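Local atomic coordinates of particle-associated glycoside hydrolase (Acinetobacter phage Fri1, PDB entry 6C72), a protein that probably depolymerises the capsular polysaccharide of Acinetobacter baumannii as the trimeric tailspike of phage Fri1, degrading the host capsule during virus entry. Residues D152-V157 against V169-T174; A173-G178 against W233-G238; V530-N535 against V556-S561. All blocks are in the same frame, centred on the assembly; numbering follows the deposited sequence.

Interaction 1: residues D152-V157 against V169-T174. With ZN (zinc ion), chain O.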
ATOM      1  N   ASP A 152      28.640  14.349 -13.560  1.00 31.40           N
ATOM      2  CA  ASP A 152      30.063  14.371 -13.805  1.00 31.58           C
ATOM      3  C   ASP A 152      30.519  12.969 -14.201  1.00 31.72           C
ATOM      4  O   ASP A 152      29.779  11.988 -14.086  1.00 31.71           O
ATOM      5  CB  ASP A 152      30.819  14.905 -12.583  1.00 31.81           C
ATOM      6  CG  ASP A 152      32.125  15.620 -12.971  1.00 32.45           C
ATOM      7  OD1 ASP A 152      32.530  15.539 -14.153  1.00 32.78           O
ATOM      8  OD2 ASP A 152      32.735  16.293 -12.113  1.00 32.76           O
ATOM      9  N   SER A 153      31.743  12.886 -14.705  1.00 36.26           N
ATOM     10  CA  SER A 153      32.244  11.613 -15.199  1.00 36.49           C
ATOM     11  C   SER A 153      32.328  10.583 -14.074  1.00 36.69           C
ATOM     12  O   SER A 153      32.627  10.911 -12.924  1.00 36.78           O
ATOM     13  CB  SER A 153      33.611  11.817 -15.833  1.00 36.65           C
ATOM     14  OG  SER A 153      34.529  12.232 -14.846  1.00 36.74           O
ATOM     15  N   PHE A 154      32.002   9.339 -14.404  1.00 29.97           N
ATOM     16  CA  PHE A 154      32.114   8.221 -13.477  1.00 29.75           C
ATOM     17  C   PHE A 154      33.135   7.234 -14.022  1.00 30.21           C
ATOM     18  O   PHE A 154      32.965   6.709 -15.127  1.00 30.39           O
ATOM     19  CB  PHE A 154      30.764   7.536 -13.265  1.00 29.21           C
ATOM     20  CG  PHE A 154      30.822   6.387 -12.312  1.00 29.09           C
ATOM     21  CD1 PHE A 154      30.758   6.603 -10.943  1.00 29.22           C
ATOM     22  CD2 PHE A 154      30.934   5.087 -12.781  1.00 29.39           C
ATOM     23  CE1 PHE A 154      30.818   5.548 -10.049  1.00 29.64           C
ATOM     24  CE2 PHE A 154      30.989   4.024 -11.904  1.00 29.74           C
ATOM     25  CZ  PHE A 154      30.938   4.252 -10.529  1.00 29.88           C
ATOM     26  N   VAL A 155      34.190   6.988 -13.252  1.00 30.34           N
ATOM     27  CA  VAL A 155      35.226   6.024 -13.601  1.00 30.83           C
ATOM     28  C   VAL A 155      35.350   5.041 -12.438  1.00 30.46           C
ATOM     29  O   VAL A 155      35.783   5.417 -11.343  1.00 30.65           O
ATOM     30  CB  VAL A 155      36.575   6.704 -13.900  1.00 31.95           C
ATOM     31  CG1 VAL A 155      37.673   5.659 -14.184  1.00 32.49           C
ATOM     32  CG2 VAL A 155      36.434   7.677 -15.069  1.00 32.46           C
ATOM     33  N   SER A 156      35.004   3.784 -12.680  1.00 30.06           N
ATOM     34  CA  SER A 156      35.025   2.797 -11.612  1.00 29.84           C
ATOM     35  C   SER A 156      36.462   2.449 -11.197  1.00 30.55           C
ATOM     36  O   SER A 156      37.432   2.693 -11.924  1.00 31.27           O
ATOM     37  CB  SER A 156      34.284   1.542 -12.058  1.00 29.72           C
ATOM     38  OG  SER A 156      34.962   0.924 -13.133  1.00 30.17           O
ATOM     39  N   VAL A 157      36.585   1.872 -10.002  1.00 30.48           N
ATOM     40  CA  VAL A 157      37.856   1.411  -9.451  1.00 31.22           C
ATOM     41  C   VAL A 157      37.754  -0.091  -9.206  1.00 31.02           C
ATOM     42  O   VAL A 157      36.694  -0.583  -8.804  1.00 30.36           O
ATOM     43  CB  VAL A 157      38.193   2.125  -8.123  1.00 31.57           C
ATOM     44  CG1 VAL A 157      39.454   1.530  -7.493  1.00 32.42           C
ATOM     45  CG2 VAL A 157      38.313   3.630  -8.303  1.00 31.89           C
ATOM     46  N   VAL A 169      34.657  -3.492   0.280  1.00 32.15           N
ATOM     47  CA  VAL A 169      34.349  -2.611  -0.844  1.00 31.71           C
ATOM     48  C   VAL A 169      35.575  -2.490  -1.733  1.00 31.79           C
ATOM     49  O   VAL A 169      36.645  -2.069  -1.281  1.00 31.91           O
ATOM     50  CB  VAL A 169      33.910  -1.223  -0.365  1.00 31.24           C
ATOM     51  CG1 VAL A 169      33.686  -0.294  -1.570  1.00 30.75           C
ATOM     52  CG2 VAL A 169      32.674  -1.334   0.510  1.00 31.02           C
ATOM     53  N   VAL A 170      35.422  -2.850  -3.005  1.00 30.82           N
ATOM     54  CA  VAL A 170      36.479  -2.708  -3.996  1.00 30.98           C
ATOM     55  C   VAL A 170      36.186  -1.560  -4.955  1.00 30.54           C
ATOM     56  O   VAL A 170      37.053  -0.728  -5.226  1.00 30.99           O
ATOM     57  CB  VAL A 170      36.705  -4.026  -4.767  1.00 31.22           C
ATOM     58  CG1 VAL A 170      37.760  -3.807  -5.846  1.00 31.37           C
ATOM     59  CG2 VAL A 170      37.124  -5.137  -3.806  1.00 31.84           C
ATOM     60  N   GLN A 171      34.966  -1.495  -5.477  1.00 31.87           N
ATOM     61  CA  GLN A 171      34.591  -0.394  -6.356  1.00 31.18           C
ATOM     62  C   GLN A 171      34.208   0.788  -5.474  1.00 30.91           C
ATOM     63  O   GLN A 171      33.116   0.838  -4.914  1.00 30.84           O
ATOM     64  CB  GLN A 171      33.475  -0.811  -7.300  1.00 30.89           C
ATOM     65  CG  GLN A 171      33.435   0.019  -8.567  1.00 30.20           C
ATOM     66  CD  GLN A 171      33.263   1.491  -8.258  1.00 29.70           C
ATOM     67  OE1 GLN A 171      34.217   2.266  -8.327  1.00 29.61           O
ATOM     68  NE2 GLN A 171      32.046   1.878  -7.864  1.00 29.37           N
ATOM     69  N   THR A 172      35.123   1.733  -5.324  1.00 31.71           N
ATOM     70  CA  THR A 172      34.955   2.815  -4.370  1.00 31.53           C
ATOM     71  C   THR A 172      34.422   4.091  -4.991  1.00 30.92           C
ATOM     72  O   THR A 172      34.102   5.024  -4.251  1.00 30.77           O
ATOM     73  CB  THR A 172      36.283   3.115  -3.656  1.00 31.70           C
ATOM     74  OG1 THR A 172      37.320   3.353  -4.624  1.00 31.58           O
ATOM     75  CG2 THR A 172      36.681   1.951  -2.739  1.00 32.26           C
ATOM     76  N   ALA A 173      34.326   4.168  -6.315  1.00 29.50           N
ATOM     77  CA  ALA A 173      33.858   5.390  -6.956  1.00 29.33           C
ATOM     78  C   ALA A 173      32.340   5.517  -6.852  1.00 28.47           C
ATOM     79  O   ALA A 173      31.611   4.534  -6.993  1.00 27.97           O
ATOM     80  CB  ALA A 173      34.287   5.425  -8.423  1.00 29.55           C
ATOM     81  N   THR A 174      31.865   6.735  -6.579  1.00 32.91           N
ATOM     82  CA  THR A 174      30.436   7.018  -6.513  1.00 32.57           C
ATOM     83  C   THR A 174      30.105   8.173  -7.447  1.00 31.98           C
ATOM     84  O   THR A 174      30.955   9.024  -7.723  1.00 31.93           O
ATOM     85  CB  THR A 174      29.970   7.367  -5.097  1.00 32.86           C
ATOM     86  OG1 THR A 174      30.710   8.495  -4.618  1.00 32.93           O
ATOM     87  CG2 THR A 174      30.173   6.188  -4.157  1.00 33.42           C
TER
HETATM   88 ZN    ZN O 812      34.579  16.645 -13.918  0.58 69.05          ZN
HETATM   89  O   HOH W   1      32.116  10.235  -9.878  1.00 43.53           O
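Phe154 to Val157 and Val170 to Thr174 run side by side in nearly opposite directions, 166° apart end to end, as the two legs of a long loop that leaves the parallel beta-helix of the tailspike and carries helix 160-165 at its far end. Neither leg is a regular strand, and a side chain does the work that a backbone ladder would otherwise do. The chain of Gln171 bends at chi2 (-58°), which turns CD toward Ala173, two residues on. Gln171 OE1 then accepts two backbone N-H groups from opposite faces of its amide plane: Val157 N across the contact at 2.9 Å and Ala173 N of its own leg at 2.8 Å. Gln171 NE2 completes the grip with an almost straight bond to Ala173 O, which it meets on a lone pair at 2.8 Å. Both ends of the amide are therefore held, and its rotation is fixed. Close by, Gln171 CA makes a CH...O contact with Val157 O at 3.2 Å.

Phe154 supports this arrangement from the side nearer the beta-helix. Its ring and the Gln171 amide meet tip to tip with their planes 76° apart, and the ring edge also reaches the backbone, with Phe154 CE1 lying 3.3 Å from Ala173 O. The methyl of Ala173 lies between the legs, touching Phe154 CE1 and Val155 O. A second subunit takes up polar groups of both legs: its Glu194 accepts from the N-H groups of Val170 and Gln171, while its Lys142 bonds Ser156 OG. At the foot of the loop, the Asp152 carboxylate binds a zinc ion, with OD1 at 2.3 Å from the metal, and the same OD1 accepts the N-H of Ser153 at 2.8 Å.

Interaction 2: residues A173-G178 against W233-G238; sequences ATYKHG and WVDTSG
A T-shaped aromatic pair, Tyr175 with Trp233, and a water-linked polar cluster join the returning leg of the 152-178 loop to a corner of the beta-helix wall, where strand 234-237 sets off. The edge of the indole is directed at the face of the phenol ring, the centroids lying 5.2 Å apart and the planes at 83°. Trp233 CE3 comes close to the Tyr175 hydroxyl as well, 3.5 Å from OH. With chi1 at 84°, Tyr175 CG sits between its backbone N and carbonyl carbon. Tyr175 CE2 lies over one face of the His177 imidazole, offset toward its rim.

His177 turns its edge to the corner and to the strand: His177 CE1 lies 3.0 Å from Trp233 O, while the NE2-CD2 edge is turned to the Asp235 carboxylate, whose plane stands 82° from that of the ring. No direct hydrogen bond crosses the contact; two waters take that part. One is shared by Tyr175 OH, His177 NE2 and Asp235 OD1, to which it donates at 2.5 Å. The other reaches Tyr175 OH at 2.8 Å and donates to Asp235 OD2 at 2.6 Å. Asn263, on the next coil, also donates to Asp235 OD1, and Thr197 of the second subunit packs on Tyr175. Such a corner, where strand 230-232 gives way to strand 234-237 on another face, is a hallmark of the parallel beta-helix.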
ATOM      1  N   ALA A 173      34.326   4.168  -6.315  1.00 29.50           N
ATOM      2  CA  ALA A 173      33.858   5.390  -6.956  1.00 29.33           C
ATOM      3  C   ALA A 173      32.340   5.517  -6.852  1.00 28.47           C
ATOM      4  O   ALA A 173      31.611   4.534  -6.993  1.00 27.97           O
ATOM      5  CB  ALA A 173      34.287   5.425  -8.423  1.00 29.55           C
ATOM      6  N   THR A 174      31.865   6.735  -6.579  1.00 32.91           N
ATOM      7  CA  THR A 174      30.436   7.018  -6.513  1.00 32.57           C
ATOM      8  C   THR A 174      30.105   8.173  -7.447  1.00 31.98           C
ATOM      9  O   THR A 174      30.955   9.024  -7.723  1.00 31.93           O
ATOM     10  CB  THR A 174      29.970   7.367  -5.097  1.00 32.86           C
ATOM     11  OG1 THR A 174      30.710   8.495  -4.618  1.00 32.93           O
ATOM     12  CG2 THR A 174      30.173   6.188  -4.157  1.00 33.42           C
ATOM     13  N   TYR A 175      28.858   8.201  -7.921  1.00 30.50           N
ATOM     14  CA  TYR A 175      28.461   9.212  -8.894  1.00 29.97           C
ATOM     15  C   TYR A 175      28.546  10.611  -8.291  1.00 30.06           C
ATOM     16  O   TYR A 175      28.396  10.808  -7.085  1.00 30.42           O
ATOM     17  CB  TYR A 175      27.036   8.963  -9.405  1.00 29.44           C
ATOM     18  CG  TYR A 175      25.930   9.524  -8.525  1.00 29.32           C
ATOM     19  CD1 TYR A 175      25.462   8.817  -7.434  1.00 29.59           C
ATOM     20  CD2 TYR A 175      25.361  10.768  -8.790  1.00 29.03           C
ATOM     21  CE1 TYR A 175      24.452   9.318  -6.631  1.00 29.56           C
ATOM     22  CE2 TYR A 175      24.335  11.290  -7.991  1.00 28.97           C
ATOM     23  CZ  TYR A 175      23.881  10.557  -6.914  1.00 29.23           C
ATOM     24  OH  TYR A 175      22.867  11.051  -6.107  1.00 29.26           O
ATOM     25  N   LYS A 176      28.777  11.591  -9.145  1.00 39.14           N
ATOM     26  CA  LYS A 176      28.893  12.970  -8.707  1.00 39.23           C
ATOM     27  C   LYS A 176      28.117  13.846  -9.675  1.00 38.80           C
ATOM     28  O   LYS A 176      28.130  13.611 -10.886  1.00 38.51           O
ATOM     29  CB  LYS A 176      30.373  13.410  -8.619  1.00 39.47           C
ATOM     30  CG  LYS A 176      30.553  14.816  -8.080  1.00 39.55           C
ATOM     31  CD  LYS A 176      31.984  15.112  -7.620  1.00 39.84           C
ATOM     32  CE  LYS A 176      32.907  15.467  -8.773  1.00 39.68           C
ATOM     33  NZ  LYS A 176      34.338  15.255  -8.378  1.00 39.84           N
ATOM     34  N   HIS A 177      27.415  14.834  -9.137  1.00 30.02           N
ATOM     35  CA  HIS A 177      26.733  15.785 -10.000  1.00 29.72           C
ATOM     36  C   HIS A 177      27.749  16.642 -10.745  1.00 29.75           C
ATOM     37  O   HIS A 177      28.813  16.982 -10.215  1.00 30.03           O
ATOM     38  CB  HIS A 177      25.772  16.649  -9.186  1.00 29.87           C
ATOM     39  CG  HIS A 177      24.547  15.912  -8.745  1.00 29.68           C
ATOM     40  ND1 HIS A 177      23.592  15.469  -9.632  1.00 29.15           N
ATOM     41  CD2 HIS A 177      24.140  15.510  -7.519  1.00 29.95           C
ATOM     42  CE1 HIS A 177      22.644  14.831  -8.971  1.00 28.99           C
ATOM     43  NE2 HIS A 177      22.951  14.843  -7.688  1.00 29.50           N
ATOM     44  N   GLY A 178      27.441  16.945 -12.002  1.00 29.35           N
ATOM     45  CA  GLY A 178      28.286  17.822 -12.790  1.00 30.45           C
ATOM     46  C   GLY A 178      27.668  19.194 -12.990  1.00 30.79           C
ATOM     47  O   GLY A 178      28.364  20.155 -13.308  1.00 31.81           O
ATOM     48  N   TRP A 233      17.132  12.191  -8.935  1.00 25.72           N
ATOM     49  CA  TRP A 233      18.581  12.394  -8.819  1.00 25.58           C
ATOM     50  C   TRP A 233      18.917  13.886  -8.704  1.00 25.53           C
ATOM     51  O   TRP A 233      19.690  14.444  -9.487  1.00 26.12           O
ATOM     52  CB  TRP A 233      19.316  11.750  -9.989  1.00 26.40           C
ATOM     53  CG  TRP A 233      19.112  10.289 -10.057  1.00 26.77           C
ATOM     54  CD1 TRP A 233      18.315   9.614 -10.938  1.00 27.75           C
ATOM     55  CD2 TRP A 233      19.726   9.294  -9.227  1.00 26.61           C
ATOM     56  NE1 TRP A 233      18.386   8.259 -10.705  1.00 28.00           N
ATOM     57  CE2 TRP A 233      19.243   8.035  -9.660  1.00 27.16           C
ATOM     58  CE3 TRP A 233      20.624   9.344  -8.155  1.00 26.31           C
ATOM     59  CZ2 TRP A 233      19.634   6.837  -9.059  1.00 27.15           C
ATOM     60  CZ3 TRP A 233      21.011   8.153  -7.558  1.00 26.45           C
ATOM     61  CH2 TRP A 233      20.518   6.916  -8.015  1.00 26.86           C
ATOM     62  N   VAL A 234      18.292  14.540  -7.727  1.00 27.21           N
ATOM     63  CA  VAL A 234      18.540  15.943  -7.425  1.00 25.93           C
ATOM     64  C   VAL A 234      18.956  16.062  -5.968  1.00 25.18           C
ATOM     65  O   VAL A 234      18.277  15.540  -5.079  1.00 25.27           O
ATOM     66  CB  VAL A 234      17.303  16.816  -7.710  1.00 25.58           C
ATOM     67  CG1 VAL A 234      17.454  18.161  -7.028  1.00 24.77           C
ATOM     68  CG2 VAL A 234      17.141  17.004  -9.206  1.00 26.46           C
ATOM     69  N   ASP A 235      20.059  16.759  -5.727  1.00 29.88           N
ATOM     70  CA  ASP A 235      20.480  17.138  -4.390  1.00 29.51           C
ATOM     71  C   ASP A 235      20.257  18.633  -4.213  1.00 28.78           C
ATOM     72  O   ASP A 235      20.262  19.393  -5.187  1.00 28.50           O
ATOM     73  CB  ASP A 235      21.956  16.791  -4.152  1.00 29.94           C
ATOM     74  CG  ASP A 235      22.231  15.284  -4.197  1.00 30.68           C
ATOM     75  OD1 ASP A 235      21.287  14.486  -4.399  1.00 31.00           O
ATOM     76  OD2 ASP A 235      23.402  14.891  -4.013  1.00 31.03           O
ATOM     77  N   THR A 236      19.995  19.047  -2.978  1.00 26.33           N
ATOM     78  CA  THR A 236      19.905  20.461  -2.638  1.00 26.02           C
ATOM     79  C   THR A 236      20.724  20.718  -1.384  1.00 26.75           C
ATOM     80  O   THR A 236      20.664  19.942  -0.427  1.00 27.31           O
ATOM     81  CB  THR A 236      18.442  20.926  -2.424  1.00 25.52           C
ATOM     82  OG1 THR A 236      17.842  20.168  -1.366  1.00 25.80           O
ATOM     83  CG2 THR A 236      17.615  20.763  -3.694  1.00 25.09           C
ATOM     84  N   SER A 237      21.474  21.820  -1.372  1.00 27.05           N
ATOM     85  CA  SER A 237      22.364  22.080  -0.254  1.00 28.10           C
ATOM     86  C   SER A 237      22.582  23.575  -0.090  1.00 28.36           C
ATOM     87  O   SER A 237      22.799  24.285  -1.070  1.00 28.12           O
ATOM     88  CB  SER A 237      23.714  21.384  -0.447  1.00 28.52           C
ATOM     89  OG  SER A 237      24.656  21.862   0.494  1.00 29.54           O
ATOM     90  N   GLY A 238      22.523  24.038   1.154  1.00 30.08           N
ATOM     91  CA  GLY A 238      22.945  25.376   1.504  1.00 30.73           C
ATOM     92  C   GLY A 238      21.890  26.458   1.416  1.00 30.41           C
ATOM     93  O   GLY A 238      22.243  27.643   1.496  1.00 30.77           O
TER
HETATM   94  O   HOH W   2      21.008  12.971  -6.424  1.00 31.78           O
HETATM   95  O   HOH W   3      24.326  12.459  -4.129  1.00 47.59           O

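Interaction 3: residues V530-N535 against V556-S561; sequences VELFVN and VKYSWS
Tyr558, followed outward from its backbone, meets the opposite strand with almost every atom. Its chi1 of 49° puts CG between the backbone N and the carbonyl carbon. Tyr558 CB touches Leu532 CD1 at 3.9 Å, and CG lies near the same methyl. Further out, Leu532 CD2 stands 3.7 Å from both CD1 and CE1 of Tyr558 and covers the ring, in a CH-pi contact 11° off the ring normal and 3.7 Å from the centroid. On the same side of the ring, but obliquely and further toward its rim, Val530 CG1 lies 3.9 Å from Tyr558 CE2, and CD2 of the tyrosine lies near both methyls. CZ still lies beneath the Leu532 methyl, and OH, at the tip, leaves the contact to hydrogen-bond Glu547 OE2 on strand 541-550. A tyrosine can thus lend an apolar face to a core while its hydroxyl is satisfied elsewhere.

The core in question is that of a beta-sandwich at the C-terminal end of the chain, in which strand 530-535 of a six-stranded antiparallel sheet packs over strand 556-561 at the edge of a four-stranded one. The two run parallel to within 5°, their axes 9.9 Å apart, so it is side chains rather than backbones that meet, every second residue pointing inward. Before Tyr558 in the row, Val556 CG1 touches Val530 CG2. After it, Trp560 presents its indole obliquely to two residues: Trp560 NE1 is 4.0 Å from Leu532 CD1, and Trp560 CH2 is 3.4 Å from Val534 CG2. Leu565 of strand 564-569 packs against Leu532, Tyr558 and Trp560 alike. Phe533 points away from this core, and its ring makes an edge-to-face pair with Tyr529 of the third subunit.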
ATOM      1  N   VAL A 530     -31.731  -9.420  50.847  1.00 28.73           N
ATOM      2  CA  VAL A 530     -32.897 -10.287  50.781  1.00 27.77           C
ATOM      3  C   VAL A 530     -32.802 -11.107  49.508  1.00 26.79           C
ATOM      4  O   VAL A 530     -32.523 -10.557  48.435  1.00 26.37           O
ATOM      5  CB  VAL A 530     -34.198  -9.463  50.814  1.00 27.14           C
ATOM      6  CG1 VAL A 530     -35.412 -10.338  50.547  1.00 26.34           C
ATOM      7  CG2 VAL A 530     -34.316  -8.744  52.142  1.00 28.53           C
ATOM      8  N   GLU A 531     -32.999 -12.414  49.625  1.00 37.11           N
ATOM      9  CA  GLU A 531     -33.035 -13.302  48.474  1.00 36.39           C
ATOM     10  C   GLU A 531     -34.460 -13.806  48.279  1.00 35.50           C
ATOM     11  O   GLU A 531     -35.074 -14.331  49.212  1.00 35.84           O
ATOM     12  CB  GLU A 531     -32.050 -14.461  48.644  1.00 37.22           C
ATOM     13  CG  GLU A 531     -30.590 -14.019  48.599  1.00 38.31           C
ATOM     14  CD  GLU A 531     -29.601 -15.134  48.919  1.00 38.67           C
ATOM     15  OE1 GLU A 531     -29.978 -16.116  49.600  1.00 38.34           O
ATOM     16  OE2 GLU A 531     -28.439 -15.045  48.461  1.00 38.95           O
ATOM     17  N   LEU A 532     -34.991 -13.608  47.079  1.00 26.71           N
ATOM     18  CA  LEU A 532     -36.296 -14.122  46.696  1.00 26.43           C
ATOM     19  C   LEU A 532     -36.106 -15.158  45.597  1.00 26.28           C
ATOM     20  O   LEU A 532     -35.283 -14.971  44.690  1.00 26.13           O
ATOM     21  CB  LEU A 532     -37.219 -12.992  46.208  1.00 26.34           C
ATOM     22  CG  LEU A 532     -37.467 -11.792  47.132  1.00 26.75           C
ATOM     23  CD1 LEU A 532     -38.490 -10.866  46.534  1.00 27.50           C
ATOM     24  CD2 LEU A 532     -37.909 -12.225  48.535  1.00 27.37           C
ATOM     25  N   PHE A 533     -36.893 -16.234  45.660  1.00 29.17           N
ATOM     26  CA  PHE A 533     -36.745 -17.390  44.782  1.00 29.36           C
ATOM     27  C   PHE A 533     -38.077 -17.703  44.116  1.00 29.91           C
ATOM     28  O   PHE A 533     -39.137 -17.536  44.726  1.00 30.45           O
ATOM     29  CB  PHE A 533     -36.261 -18.621  45.566  1.00 29.82           C
ATOM     30  CG  PHE A 533     -34.981 -18.392  46.315  1.00 30.02           C
ATOM     31  CD1 PHE A 533     -34.980 -17.742  47.539  1.00 30.17           C
ATOM     32  CD2 PHE A 533     -33.770 -18.819  45.784  1.00 30.40           C
ATOM     33  CE1 PHE A 533     -33.794 -17.530  48.216  1.00 30.72           C
ATOM     34  CE2 PHE A 533     -32.579 -18.615  46.460  1.00 30.94           C
ATOM     35  CZ  PHE A 533     -32.584 -17.974  47.671  1.00 31.10           C
ATOM     36  N   VAL A 534     -38.026 -18.097  42.848  1.00 32.23           N
ATOM     37  CA  VAL A 534     -39.217 -18.456  42.085  1.00 33.48           C
ATOM     38  C   VAL A 534     -38.891 -19.652  41.200  1.00 33.86           C
ATOM     39  O   VAL A 534     -37.815 -19.712  40.598  1.00 33.15           O
ATOM     40  CB  VAL A 534     -39.708 -17.291  41.202  1.00 34.13           C
ATOM     41  CG1 VAL A 534     -41.093 -17.583  40.668  1.00 36.58           C
ATOM     42  CG2 VAL A 534     -39.708 -16.009  41.965  1.00 33.70           C
ATOM     43  N   ASN A 535     -39.832 -20.581  41.079  1.00 33.63           N
ATOM     44  CA  ASN A 535     -39.746 -21.613  40.055  1.00 34.40           C
ATOM     45  C   ASN A 535     -41.117 -21.755  39.409  1.00 36.47           C
ATOM     46  O   ASN A 535     -42.139 -21.771  40.103  1.00 37.13           O
ATOM     47  CB  ASN A 535     -39.274 -22.951  40.633  1.00 34.19           C
ATOM     48  CG  ASN A 535     -38.681 -23.878  39.572  1.00 34.59           C
ATOM     49  OD1 ASN A 535     -38.591 -25.093  39.769  1.00 34.82           O
ATOM     50  ND2 ASN A 535     -38.272 -23.304  38.448  1.00 34.52           N
ATOM     51  N   VAL A 556     -36.545  -3.457  53.285  1.00 28.63           N
ATOM     52  CA  VAL A 556     -37.339  -3.494  52.065  1.00 27.44           C
ATOM     53  C   VAL A 556     -38.540  -4.397  52.298  1.00 27.41           C
ATOM     54  O   VAL A 556     -38.489  -5.330  53.104  1.00 27.78           O
ATOM     55  CB  VAL A 556     -36.505  -3.997  50.853  1.00 26.43           C
ATOM     56  CG1 VAL A 556     -36.129  -5.458  51.021  1.00 26.46           C
ATOM     57  CG2 VAL A 556     -37.246  -3.772  49.536  1.00 25.61           C
ATOM     58  N   LYS A 557     -39.633  -4.089  51.612  1.00 31.47           N
ATOM     59  CA  LYS A 557     -40.841  -4.905  51.607  1.00 31.35           C
ATOM     60  C   LYS A 557     -41.060  -5.440  50.201  1.00 30.72           C
ATOM     61  O   LYS A 557     -40.769  -4.755  49.216  1.00 30.48           O
ATOM     62  CB  LYS A 557     -42.058  -4.096  52.083  1.00 31.78           C
ATOM     63  CG  LYS A 557     -41.979  -3.708  53.547  1.00 32.50           C
ATOM     64  CD  LYS A 557     -42.633  -2.352  53.858  1.00 32.83           C
ATOM     65  CE  LYS A 557     -44.158  -2.359  53.789  1.00 32.60           C
ATOM     66  NZ  LYS A 557     -44.765  -1.154  54.500  1.00 32.94           N
ATOM     67  N   TYR A 558     -41.527  -6.677  50.105  1.00 29.15           N
ATOM     68  CA  TYR A 558     -41.717  -7.316  48.815  1.00 28.80           C
ATOM     69  C   TYR A 558     -43.051  -8.036  48.804  1.00 29.02           C
ATOM     70  O   TYR A 558     -43.549  -8.464  49.843  1.00 29.08           O
ATOM     71  CB  TYR A 558     -40.575  -8.291  48.501  1.00 28.19           C
ATOM     72  CG  TYR A 558     -40.282  -9.235  49.632  1.00 28.00           C
ATOM     73  CD1 TYR A 558     -40.956 -10.444  49.741  1.00 27.92           C
ATOM     74  CD2 TYR A 558     -39.338  -8.916  50.601  1.00 28.15           C
ATOM     75  CE1 TYR A 558     -40.699 -11.305  50.769  1.00 27.88           C
ATOM     76  CE2 TYR A 558     -39.075  -9.781  51.635  1.00 28.35           C
ATOM     77  CZ  TYR A 558     -39.768 -10.965  51.713  1.00 28.14           C
ATOM     78  OH  TYR A 558     -39.524 -11.828  52.740  1.00 28.41           O
ATOM     79  N   SER A 559     -43.625  -8.165  47.613  1.00 32.26           N
ATOM     80  CA  SER A 559     -44.919  -8.806  47.445  1.00 32.50           C
ATOM     81  C   SER A 559     -45.005  -9.371  46.040  1.00 32.69           C
ATOM     82  O   SER A 559     -44.604  -8.719  45.074  1.00 32.70           O
ATOM     83  CB  SER A 559     -46.067  -7.829  47.685  1.00 32.68           C
ATOM     84  OG  SER A 559     -47.301  -8.387  47.274  1.00 32.80           O
ATOM     85  N   TRP A 560     -45.514 -10.591  45.944  1.00 30.70           N
ATOM     86  CA  TRP A 560     -45.714 -11.286  44.684  1.00 31.15           C
ATOM     87  C   TRP A 560     -47.197 -11.282  44.344  1.00 31.53           C
ATOM     88  O   TRP A 560     -48.052 -11.511  45.212  1.00 31.42           O
ATOM     89  CB  TRP A 560     -45.208 -12.735  44.749  1.00 31.20           C
ATOM     90  CG  TRP A 560     -43.716 -12.867  44.754  1.00 30.64           C
ATOM     91  CD1 TRP A 560     -42.911 -13.077  45.841  1.00 29.82           C
ATOM     92  CD2 TRP A 560     -42.849 -12.804  43.617  1.00 30.66           C
ATOM     93  NE1 TRP A 560     -41.595 -13.134  45.448  1.00 29.18           N
ATOM     94  CE2 TRP A 560     -41.529 -12.973  44.089  1.00 29.74           C
ATOM     95  CE3 TRP A 560     -43.059 -12.622  42.243  1.00 31.09           C
ATOM     96  CZ2 TRP A 560     -40.426 -12.958  43.239  1.00 29.45           C
ATOM     97  CZ3 TRP A 560     -41.953 -12.610  41.396  1.00 30.40           C
ATOM     98  CH2 TRP A 560     -40.657 -12.769  41.899  1.00 29.48           C
ATOM     99  N   SER A 561     -47.493 -11.011  43.078  1.00 39.20           N
ATOM    100  CA  SER A 561     -48.822 -11.207  42.509  1.00 39.56           C
ATOM    101  C   SER A 561     -48.602 -12.080  41.281  1.00 40.20           C
ATOM    102  O   SER A 561     -48.229 -11.578  40.217  1.00 40.14           O
ATOM    103  CB  SER A 561     -49.474  -9.882  42.157  1.00 39.24           C
ATOM    104  OG  SER A 561     -50.706 -10.097  41.499  1.00 39.54           O
TER

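In the fold
From the N terminus, the chain leaves strand 145-148 and makes an excursion around helix 160-165, which interaction 1 closes by joining its two legs. Interaction 2 starts on the shared residues Ala173 and Thr174 and closes a longer loop, running through several beta-helix strands to strand 234-237. The two loops follow one another, overlapping at that join, and Asp152 N with Lys176 O, probably a hydrogen bond, links them at the foot of the excursion. Both also touch the second subunit. Interaction 3 comes much later and neither nests with nor crosses the others; its centre lies about 94 Å from that of interaction 1, and it joins two sheets of the C-terminal domain.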